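Local coordinates for protein transcriptional regulator (Pyrococcus horikoshii, PDB 1UDD) that is a TenA homologue of the all-helical TENA/THI-4/PQQC family, described as a transcriptional regulator, with its molecular role not established, at residues F41-D46 with V88-E93. Residues are numbered along the deposited sequence; the frame is centred on the assembly and turned at random.
Sequences FYVLQD and VKLLKE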
ATOM      1  N   PHE A  41       6.790 -10.663  30.795  1.00 37.49           N
ATOM      2  CA  PHE A  41       7.471 -10.768  29.502  1.00 38.67           C
ATOM      3  C   PHE A  41       6.436 -10.718  28.374  1.00 37.49           C
ATOM      4  O   PHE A  41       6.655 -10.085  27.335  1.00 34.64           O
ATOM      5  CB  PHE A  41       8.244 -12.079  29.398  1.00 37.72           C
ATOM      6  CG  PHE A  41       8.998 -12.219  28.117  1.00 41.97           C
ATOM      7  CD1 PHE A  41      10.258 -11.640  27.968  1.00 44.09           C
ATOM      8  CD2 PHE A  41       8.437 -12.893  27.039  1.00 40.54           C
ATOM      9  CE1 PHE A  41      10.951 -11.731  26.754  1.00 43.43           C
ATOM     10  CE2 PHE A  41       9.115 -12.989  25.827  1.00 43.67           C
ATOM     11  CZ  PHE A  41      10.377 -12.406  25.681  1.00 43.94           C
ATOM     12  N   TYR A  42       5.320 -11.408  28.595  1.00 36.21           N
ATOM     13  CA  TYR A  42       4.221 -11.456  27.642  1.00 36.28           C
ATOM     14  C   TYR A  42       3.593 -10.072  27.483  1.00 37.28           C
ATOM     15  O   TYR A  42       3.492  -9.557  26.363  1.00 37.45           O
ATOM     16  CB  TYR A  42       3.168 -12.476  28.118  1.00 35.96           C
ATOM     17  CG  TYR A  42       1.808 -12.349  27.463  1.00 35.41           C
ATOM     18  CD1 TYR A  42       1.625 -12.625  26.101  1.00 34.00           C
ATOM     19  CD2 TYR A  42       0.706 -11.927  28.202  1.00 36.31           C
ATOM     20  CE1 TYR A  42       0.372 -12.477  25.498  1.00 35.12           C
ATOM     21  CE2 TYR A  42      -0.543 -11.773  27.613  1.00 36.50           C
ATOM     22  CZ  TYR A  42      -0.702 -12.047  26.262  1.00 35.90           C
ATOM     23  OH  TYR A  42      -1.931 -11.852  25.687  1.00 36.84           O
ATOM     24  N   VAL A  43       3.177  -9.463  28.595  1.00 37.92           N
ATOM     25  CA  VAL A  43       2.567  -8.139  28.522  1.00 38.58           C
ATOM     26  C   VAL A  43       3.488  -7.191  27.761  1.00 39.53           C
ATOM     27  O   VAL A  43       3.044  -6.448  26.882  1.00 40.31           O
ATOM     28  CB  VAL A  43       2.267  -7.559  29.932  1.00 40.08           C
ATOM     29  CG1 VAL A  43       1.819  -6.099  29.814  1.00 39.04           C
ATOM     30  CG2 VAL A  43       1.168  -8.374  30.609  1.00 35.53           C
ATOM     31  N   LEU A  44       4.774  -7.234  28.088  1.00 40.24           N
ATOM     32  CA  LEU A  44       5.757  -6.384  27.421  1.00 41.56           C
ATOM     33  C   LEU A  44       5.710  -6.567  25.903  1.00 40.22           C
ATOM     34  O   LEU A  44       5.701  -5.587  25.154  1.00 41.40           O
ATOM     35  CB  LEU A  44       7.163  -6.696  27.939  1.00 40.26           C
ATOM     36  CG  LEU A  44       7.797  -5.689  28.910  1.00 43.50           C
ATOM     37  CD1 LEU A  44       6.810  -5.313  29.996  1.00 44.61           C
ATOM     38  CD2 LEU A  44       9.067  -6.291  29.516  1.00 43.38           C
ATOM     39  N   GLN A  45       5.680  -7.820  25.456  1.00 38.97           N
ATOM     40  CA  GLN A  45       5.629  -8.120  24.033  1.00 36.02           C
ATOM     41  C   GLN A  45       4.305  -7.653  23.408  1.00 36.84           C
ATOM     42  O   GLN A  45       4.192  -7.578  22.183  1.00 36.97           O
ATOM     43  CB  GLN A  45       5.795  -9.624  23.804  1.00 38.59           C
ATOM     44  CG  GLN A  45       7.170 -10.194  24.117  1.00 37.78           C
ATOM     45  CD  GLN A  45       8.242  -9.731  23.146  1.00 41.58           C
ATOM     46  OE1 GLN A  45       8.118  -9.902  21.930  1.00 39.57           O
ATOM     47  NE2 GLN A  45       9.312  -9.145  23.683  1.00 39.84           N
ATOM     48  N   ASP A  46       3.314  -7.332  24.242  1.00 33.27           N
ATOM     49  CA  ASP A  46       2.019  -6.884  23.742  1.00 35.90           C
ATOM     50  C   ASP A  46       1.981  -5.496  23.120  1.00 37.95           C
ATOM     51  O   ASP A  46       1.053  -5.193  22.365  1.00 35.73           O
ATOM     52  CB  ASP A  46       0.949  -6.946  24.832  1.00 35.06           C
ATOM     53  CG  ASP A  46       0.521  -8.360  25.141  1.00 37.79           C
ATOM     54  OD1 ASP A  46       0.527  -9.207  24.222  1.00 36.27           O
ATOM     55  OD2 ASP A  46       0.169  -8.628  26.306  1.00 44.12           O
ATOM     56  N   VAL A  88      -1.677   0.569  29.866  1.00 41.27           N
ATOM     57  CA  VAL A  88      -0.828   1.312  30.791  1.00 42.50           C
ATOM     58  C   VAL A  88      -1.196   0.964  32.235  1.00 44.45           C
ATOM     59  O   VAL A  88      -0.311   0.780  33.075  1.00 45.49           O
ATOM     60  CB  VAL A  88      -0.954   2.843  30.576  1.00 41.90           C
ATOM     61  CG1 VAL A  88      -0.361   3.607  31.768  1.00 40.94           C
ATOM     62  CG2 VAL A  88      -0.219   3.235  29.305  1.00 41.14           C
ATOM     63  N   LYS A  89      -2.497   0.863  32.516  1.00 45.85           N
ATOM     64  CA  LYS A  89      -2.966   0.521  33.859  1.00 47.85           C
ATOM     65  C   LYS A  89      -2.482  -0.868  34.252  1.00 48.64           C
ATOM     66  O   LYS A  89      -2.122  -1.105  35.409  1.00 47.68           O
ATOM     67  CB  LYS A  89      -4.495   0.573  33.943  1.00 48.18           C
ATOM     68  CG  LYS A  89      -5.067   1.970  33.822  1.00 51.92           C
ATOM     69  CD  LYS A  89      -6.560   2.020  34.142  1.00 54.54           C
ATOM     70  CE  LYS A  89      -7.117   3.423  33.904  1.00 56.34           C
ATOM     71  NZ  LYS A  89      -8.596   3.524  34.123  1.00 58.06           N
ATOM     72  N   LEU A  90      -2.479  -1.785  33.286  1.00 48.12           N
ATOM     73  CA  LEU A  90      -2.013  -3.148  33.526  1.00 46.01           C
ATOM     74  C   LEU A  90      -0.511  -3.108  33.788  1.00 46.88           C
ATOM     75  O   LEU A  90      -0.017  -3.736  34.730  1.00 46.89           O
ATOM     76  CB  LEU A  90      -2.301  -4.039  32.314  1.00 44.36           C
ATOM     77  CG  LEU A  90      -1.638  -5.420  32.273  1.00 44.22           C
ATOM     78  CD1 LEU A  90      -1.984  -6.222  33.536  1.00 42.18           C
ATOM     79  CD2 LEU A  90      -2.103  -6.156  31.014  1.00 40.47           C
ATOM     80  N   LEU A  91       0.213  -2.376  32.946  1.00 45.46           N
ATOM     81  CA  LEU A  91       1.660  -2.242  33.104  1.00 45.92           C
ATOM     82  C   LEU A  91       1.993  -1.727  34.503  1.00 47.94           C
ATOM     83  O   LEU A  91       2.980  -2.149  35.115  1.00 46.91           O
ATOM     84  CB  LEU A  91       2.216  -1.257  32.079  1.00 43.73           C
ATOM     85  CG  LEU A  91       2.247  -1.706  30.620  1.00 44.41           C
ATOM     86  CD1 LEU A  91       2.555  -0.504  29.748  1.00 43.65           C
ATOM     87  CD2 LEU A  91       3.287  -2.813  30.425  1.00 39.49           C
ATOM     88  N   LYS A  92       1.164  -0.808  34.994  1.00 49.60           N
ATOM     89  CA  LYS A  92       1.366  -0.219  36.308  1.00 52.69           C
ATOM     90  C   LYS A  92       1.287  -1.287  37.395  1.00 53.46           C
ATOM     91  O   LYS A  92       2.218  -1.439  38.193  1.00 53.98           O
ATOM     92  CB  LYS A  92       0.333   0.881  36.569  1.00 54.87           C
ATOM     93  CG  LYS A  92       0.544   1.604  37.901  1.00 59.88           C
ATOM     94  CD  LYS A  92      -0.214   2.930  37.987  1.00 62.07           C
ATOM     95  CE  LYS A  92       0.247   3.751  39.198  1.00 62.16           C
ATOM     96  NZ  LYS A  92      -0.446   5.072  39.304  1.00 63.17           N
ATOM     97  N   GLU A  93       0.183  -2.032  37.420  1.00 51.68           N
ATOM     98  CA  GLU A  93       0.004  -3.093  38.402  1.00 50.53           C
ATOM     99  C   GLU A  93       1.228  -4.009  38.443  1.00 50.59           C
ATOM    100  O   GLU A  93       1.522  -4.610  39.475  1.00 53.27           O
ATOM    101  CB  GLU A  93      -1.227  -3.940  38.067  1.00 50.84           C
ATOM    102  CG  GLU A  93      -2.522  -3.175  37.969  1.00 51.39           C
ATOM    103  CD  GLU A  93      -3.677  -4.057  37.535  1.00 56.89           C
ATOM    104  OE1 GLU A  93      -3.518  -4.811  36.549  1.00 59.00           O
ATOM    105  OE2 GLU A  93      -4.751  -3.996  38.170  1.00 61.51           O
TER
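V43 and the leucine pair L90 and L91 make most of this contact, which is built entirely from methyl groups. The two branches of V43 divide the work. CG1, anti to the backbone N (chi1 172°), packs against CD2 of L91 at 3.7 Å, the closest approach between the segments, and also comes within 4.1 Å of CD2 of L90. Of the two leucines, CG2 meets L90, touching that same CD2 at 4.0 Å, the two side chains extending head-on toward each other. L91 comes in differently: its side chain crosses that of V43 at a slant, and although its CB does not point at helix 36-63, its CD2 methyl reaches across. There it also lies 4.3 Å from CD1 of L44, a looser touch that carries the apolar patch around helix 36-63 from V43 to the next residue.

Helices 36-63 and 82-93 belong to the all-helical fold of the TenA/THI-4/PQQC family, and here they run roughly antiparallel, with 153° between the N-to-C directions of the two short segments. The 11.0 Å between those axes is wide, and only 149 Å² of surface is buried, so the segments meet through side-chain ends while their backbones stay well apart. V43 and L91 form the nearest backbone pair, 7.5 Å from CA to CA.

Other parts of the chain border the joint. L94, just beyond helix 82-93, touches V43, whereas I158 and W162 of helix 157-164 pack on L90. The carbonyl O of V43 is hydrogen-bonded to the hydroxyl of Y87, which precedes 88-93 on the same helix, so a polar bond also links the two helices; the hydroxyl of Y42 bonds to that of Y140 on helix 126-146.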